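Local coordinates for protein putative endo-1,4-beta-xylanase (PDB 5MSX) that probably hydrolyses O-glycosidic bonds as a family 43 glycoside hydrolase, serving the breakdown of complex plant pectin by a gut bacterium, at residues Y107-N111 with G112-P116; E134-P138 with F139-T143. All blocks are in the same frame, centred on the assembly; numbering follows the deposited sequence.

Contact 1: residues Y107-N111 with G112-P116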
loop_
_atom_site.group_PDB
_atom_site.type_symbol
_atom_site.label_atom_id
_atom_site.label_comp_id
_atom_site.label_asym_id
_atom_site.label_seq_id
_atom_site.Cartn_x
_atom_site.Cartn_y
_atom_site.Cartn_z
ATOM N N TYR C 107 -2.693 15.126 5.267
ATOM C CA TYR C 107 -1.627 15.965 4.746
ATOM C C TYR C 107 -1.790 17.452 5.185
ATOM O O TYR C 107 -2.189 18.311 4.392
ATOM C CB TYR C 107 -1.554 15.826 3.244
ATOM C CG TYR C 107 -1.446 14.390 2.759
ATOM C CD1 TYR C 107 -2.565 13.570 2.706
ATOM C CD2 TYR C 107 -0.223 13.845 2.367
ATOM C CE1 TYR C 107 -2.485 12.258 2.269
ATOM C CE2 TYR C 107 -0.131 12.526 1.914
ATOM C CZ TYR C 107 -1.276 11.744 1.868
ATOM O OH TYR C 107 -1.250 10.447 1.447
ATOM N N PRO C 108 -1.470 17.748 6.453
ATOM C CA PRO C 108 -1.632 19.117 6.956
ATOM C C PRO C 108 -0.447 20.019 6.670
ATOM O O PRO C 108 0.607 19.563 6.195
ATOM C CB PRO C 108 -1.860 18.899 8.442
ATOM C CG PRO C 108 -1.046 17.692 8.747
ATOM C CD PRO C 108 -1.191 16.801 7.550
ATOM N N THR C 109 -0.641 21.320 6.899
ATOM C CA THR C 109 0.419 22.307 6.719
ATOM C C THR C 109 0.902 22.731 8.100
ATOM O O THR C 109 0.179 23.388 8.838
ATOM C CB THR C 109 -0.064 23.466 5.871
ATOM O OG1 THR C 109 -0.424 22.950 4.591
ATOM C CG2 THR C 109 1.009 24.550 5.692
ATOM N N ILE C 110 2.113 22.291 8.456
ATOM C CA ILE C 110 2.610 22.417 9.837
ATOM C C ILE C 110 3.792 23.371 9.822
ATOM O O ILE C 110 4.761 23.173 9.078
ATOM C CB ILE C 110 2.927 21.046 10.466
ATOM C CG1 ILE C 110 1.725 20.102 10.292
ATOM C CG2 ILE C 110 3.251 21.188 11.952
ATOM C CD1 ILE C 110 1.775 18.785 11.062
ATOM N N ASN C 111 3.649 24.454 10.590
ATOM C CA ASN C 111 4.586 25.592 10.578
ATOM C C ASN C 111 4.917 26.043 9.174
ATOM O O ASN C 111 6.073 26.246 8.846
ATOM C CB ASN C 111 5.845 25.260 11.393
ATOM C CG ASN C 111 5.506 24.891 12.819
ATOM O OD1 ASN C 111 4.670 25.527 13.454
ATOM N ND2 ASN C 111 6.118 23.844 13.320
ATOM N N GLY C 112 3.881 26.175 8.337
ATOM C CA GLY C 112 4.038 26.619 6.942
ATOM C C GLY C 112 4.326 25.581 5.860
ATOM O O GLY C 112 4.437 25.931 4.673
ATOM N N TYR C 113 4.450 24.308 6.226
ATOM C CA TYR C 113 4.927 23.295 5.265
ATOM C C TYR C 113 4.105 22.018 5.331
ATOM O O TYR C 113 3.684 21.605 6.397
ATOM C CB TYR C 113 6.430 22.986 5.481
ATOM C CG TYR C 113 7.323 24.139 5.114
ATOM C CD1 TYR C 113 7.604 25.143 6.022
ATOM C CD2 TYR C 113 7.876 24.234 3.849
ATOM C CE1 TYR C 113 8.425 26.211 5.674
ATOM C CE2 TYR C 113 8.696 25.285 3.500
ATOM C CZ TYR C 113 8.957 26.268 4.417
ATOM O OH TYR C 113 9.745 27.319 4.047
ATOM N N MET C 114 3.888 21.404 4.169
ATOM C CA MET C 114 3.082 20.192 4.095
ATOM C C MET C 114 3.888 18.967 4.532
ATOM O O MET C 114 5.039 18.836 4.116
ATOM C CB MET C 114 2.575 20.004 2.678
ATOM C CG MET C 114 1.607 21.120 2.270
ATOM S SD MET C 114 1.064 20.974 0.575
ATOM C CE MET C 114 2.615 20.963 -0.345
ATOM N N TYR C 115 3.254 18.104 5.330
ATOM C CA TYR C 115 3.775 16.805 5.763
ATOM C C TYR C 115 2.739 15.693 5.583
ATOM O O TYR C 115 1.565 15.893 5.887
ATOM C CB TYR C 115 4.111 16.811 7.255
ATOM C CG TYR C 115 5.203 17.766 7.620
ATOM C CD1 TYR C 115 4.929 19.119 7.811
ATOM C CD2 TYR C 115 6.524 17.313 7.789
ATOM C CE1 TYR C 115 5.944 20.008 8.126
ATOM C CE2 TYR C 115 7.539 18.180 8.131
ATOM C CZ TYR C 115 7.263 19.531 8.291
ATOM O OH TYR C 115 8.283 20.402 8.612
ATOM N N PRO C 116 3.192 14.497 5.161
ATOM C CA PRO C 116 2.351 13.300 5.219
ATOM C C PRO C 116 2.328 12.661 6.600
ATOM O O PRO C 116 3.371 12.480 7.223
ATOM C CB PRO C 116 3.014 12.374 4.205
ATOM C CG PRO C 116 4.464 12.742 4.242
ATOM C CD PRO C 116 4.519 14.209 4.574
HETATM O O HOH W 1 1.191 25.822 9.545
HETATM O O HOH W 2 7.467 22.900 9.102
#
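Tyr115 and Ile110 both set their side chains beside their own backbone N (chi1 -64° and -51°), which brings the ring across the isoleucine at about a right angle: Tyr115 CD1 lies 3.8 Å from Ile110 CB. The carbonyl Ile110 O sits in the plane of the ring, at its edge, 3.5 Å from Tyr115 CE1. A water joins the same two residues, donating to Ile110 O and accepting from Tyr115 OH (2.7 Å each), while Thr140 N binds that hydroxyl too. A phenylalanine here would remove the hydroxyl and would probably leave both Thr140 N and the water short of a partner.

The backbone is a tight hairpin, turning through a type I' turn from Ile110 to Tyr113. These two form an antiparallel hydrogen-bonded pair: Ile110 N donates to Tyr113 O at 2.7 Å, and Tyr113 N to Ile110 O at 3.1 Å. Tyr115 N meets Pro108 O almost end-on (C=O...N 172°); Pro108 can only accept, having no N-H. The turn suits Asn111, which tolerates its left-handed backbone, and Gly112, whose phi would jam a CB against Asn111 O. On the face opposite Ile110, Thr109 OG1 lies 3.6 Å from Met114 CG and bonds to the backbone N of Asp154, a residue predicted to tune the catalytic acid. One face thus carries water-linked aromatic packing; on the other, a buried hydroxyl is satisfied by the backbone beside a predicted catalytic-site residue.

Contact 2: residues E134-P138 with F139-T143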
loop_
_atom_site.group_PDB
_atom_site.type_symbol
_atom_site.label_atom_id
_atom_site.label_comp_id
_atom_site.label_asym_id
_atom_site.label_seq_id
_atom_site.Cartn_x
_atom_site.Cartn_y
_atom_site.Cartn_z
ATOM N N GLU C 134 8.695 14.105 14.794
ATOM C CA GLU C 134 8.948 15.335 15.557
ATOM C C GLU C 134 9.101 16.524 14.636
ATOM O O GLU C 134 9.421 16.359 13.454
ATOM C CB GLU C 134 10.206 15.189 16.416
ATOM C CG GLU C 134 11.441 14.823 15.627
ATOM C CD GLU C 134 12.698 14.818 16.480
ATOM O OE1 GLU C 134 12.729 14.103 17.510
ATOM O OE2 GLU C 134 13.662 15.525 16.107
ATOM N N PHE C 135 8.902 17.718 15.200
ATOM C CA PHE C 135 8.912 18.960 14.433
ATOM C C PHE C 135 9.914 19.948 14.978
ATOM O O PHE C 135 10.123 20.013 16.171
ATOM C CB PHE C 135 7.513 19.606 14.430
ATOM C CG PHE C 135 6.491 18.768 13.725
ATOM C CD1 PHE C 135 6.406 18.782 12.334
ATOM C CD2 PHE C 135 5.655 17.934 14.434
ATOM C CE1 PHE C 135 5.472 17.994 11.672
ATOM C CE2 PHE C 135 4.730 17.127 13.775
ATOM C CZ PHE C 135 4.645 17.163 12.391
ATOM N N TYR C 136 10.516 20.705 14.070
ATOM C CA TYR C 136 11.340 21.848 14.398
ATOM C C TYR C 136 11.300 22.730 13.168
ATOM O O TYR C 136 10.980 22.249 12.088
ATOM C CB TYR C 136 12.778 21.414 14.727
ATOM C CG TYR C 136 13.496 20.599 13.660
ATOM C CD1 TYR C 136 14.091 21.215 12.571
ATOM C CD2 TYR C 136 13.624 19.213 13.778
ATOM C CE1 TYR C 136 14.772 20.486 11.615
ATOM C CE2 TYR C 136 14.309 18.468 12.822
ATOM C CZ TYR C 136 14.877 19.117 11.747
ATOM O OH TYR C 136 15.554 18.404 10.784
ATOM N N LYS C 137 11.652 24.003 13.324
ATOM C CA LYS C 137 11.502 24.993 12.264
ATOM C C LYS C 137 12.794 25.182 11.482
ATOM O O LYS C 137 13.845 24.904 12.019
ATOM C CB LYS C 137 11.090 26.315 12.879
ATOM C CG LYS C 137 9.797 26.224 13.661
ATOM C CD LYS C 137 9.431 27.593 14.168
ATOM C CE LYS C 137 8.102 27.577 14.889
ATOM N NZ LYS C 137 7.740 28.993 15.149
ATOM N N PRO C 138 12.746 25.662 10.235
ATOM C CA PRO C 138 11.509 26.017 9.521
ATOM C C PRO C 138 10.757 24.780 9.013
ATOM O O PRO C 138 9.520 24.770 9.045
ATOM C CB PRO C 138 11.998 26.893 8.362
ATOM C CG PRO C 138 13.427 26.498 8.144
ATOM C CD PRO C 138 13.945 25.856 9.407
ATOM N N PHE C 139 11.496 23.755 8.573
ATOM C CA PHE C 139 10.913 22.462 8.234
ATOM C C PHE C 139 11.844 21.271 8.535
ATOM O O PHE C 139 13.052 21.431 8.654
ATOM C CB PHE C 139 10.483 22.458 6.768
ATOM C CG PHE C 139 11.586 22.782 5.803
ATOM C CD1 PHE C 139 12.456 21.783 5.353
ATOM C CD2 PHE C 139 11.756 24.079 5.327
ATOM C CE1 PHE C 139 13.469 22.073 4.451
ATOM C CE2 PHE C 139 12.775 24.380 4.428
ATOM C CZ PHE C 139 13.632 23.373 3.989
ATOM N N THR C 140 11.232 20.095 8.643
ATOM C CA THR C 140 11.877 18.804 8.910
ATOM C C THR C 140 12.132 18.121 7.544
ATOM O O THR C 140 11.512 18.496 6.534
ATOM C CB THR C 140 10.948 18.000 9.861
ATOM O OG1 THR C 140 10.940 18.647 11.140
ATOM C CG2 THR C 140 11.315 16.568 10.084
ATOM N N PRO C 141 13.096 17.171 7.474
ATOM C CA PRO C 141 13.257 16.399 6.224
ATOM C C PRO C 141 12.031 15.551 5.834
ATOM O O PRO C 141 11.950 15.107 4.703
ATOM C CB PRO C 141 14.462 15.491 6.524
ATOM C CG PRO C 141 15.243 16.238 7.552
ATOM C CD PRO C 141 14.226 16.940 8.400
ATOM N N SER C 142 11.148 15.295 6.796
ATOM C CA SER C 142 9.823 14.704 6.634
ATOM C C SER C 142 8.754 15.422 5.782
ATOM O O SER C 142 7.619 14.922 5.701
ATOM C CB SER C 142 9.207 14.534 8.012
ATOM O OG SER C 142 9.967 13.652 8.793
ATOM N N THR C 143 9.068 16.562 5.171
ATOM C CA THR C 143 8.087 17.271 4.356
ATOM C C THR C 143 7.605 16.429 3.158
ATOM O O THR C 143 8.355 15.590 2.620
ATOM C CB THR C 143 8.640 18.585 3.779
ATOM O OG1 THR C 143 9.869 18.316 3.112
ATOM C CG2 THR C 143 8.840 19.651 4.861
#
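The Tyr136 ring carries the hydroxyl of Thr140 over the centre of one face, with Thr140 OG1 3.7 Å above the ring plane; the two side chains cross at about a right angle. Phe139 O approaches the same ring obliquely, 3.6 Å from Tyr136 CE1. At the phenol end Tyr136 OH comes to 3.1 Å from Pro141 CD, the proline crossing the tyrosine at about a right angle. A tyrosine suits this place because one long, flat group can reach across the bend to touch three successive residues, Phe139 to Pro141. Its first torsion (chi1 56°) lodges CG between the backbone N and the carbonyl carbon, which swings the ring over the residues that follow.

Phe139 has a similar torsion, yet its ring heads the other way, meeting that of Tyr113 with the planes about 50° apart. The Pro138 ring crosses that of Phe139 obliquely, Pro138 CG lying 4.1 Å from Phe139 CD2. The peptide bond before Pro138 is cis, an arrangement proline adopts far more readily than other residues, consistent with the sharp bend here.

No hydrogen bond spans the segments; across the bend Thr140 is held by packing, Thr140 OG1 lying 3.6 Å from Glu134 O. Thr140 to Thr143 then form a type I turn closed by a weak bond, Thr143 N to Thr140 O, with Pro141 fitting its second position because the ring already fixes phi near -62°. This is an irregular surface loop between strands 127-128 and 156-159, leading from one blade to the next in the five-bladed beta-propeller of family 43 enzymes.

The two contacts follow one another along the chain, their centres about 9 Å apart. Contact 1 is the hairpin of strands 109-110 and 113-119 within a blade, mostly buried and held by backbone hydrogen bonds; contact 2 lies in the loop between strands 127-128 and 156-159 that leads on to the next blade, is largely exposed, and relies on rings, prolines and van der Waals packing. They meet directly: Ser142 O packs against Tyr115 CD2 and Pro116 CD, both at 3.4 Å, and the Phe135 ring stands edge-to-face with that of Tyr115. The loop 134-143 therefore lies against the hairpin, covering its aromatic side.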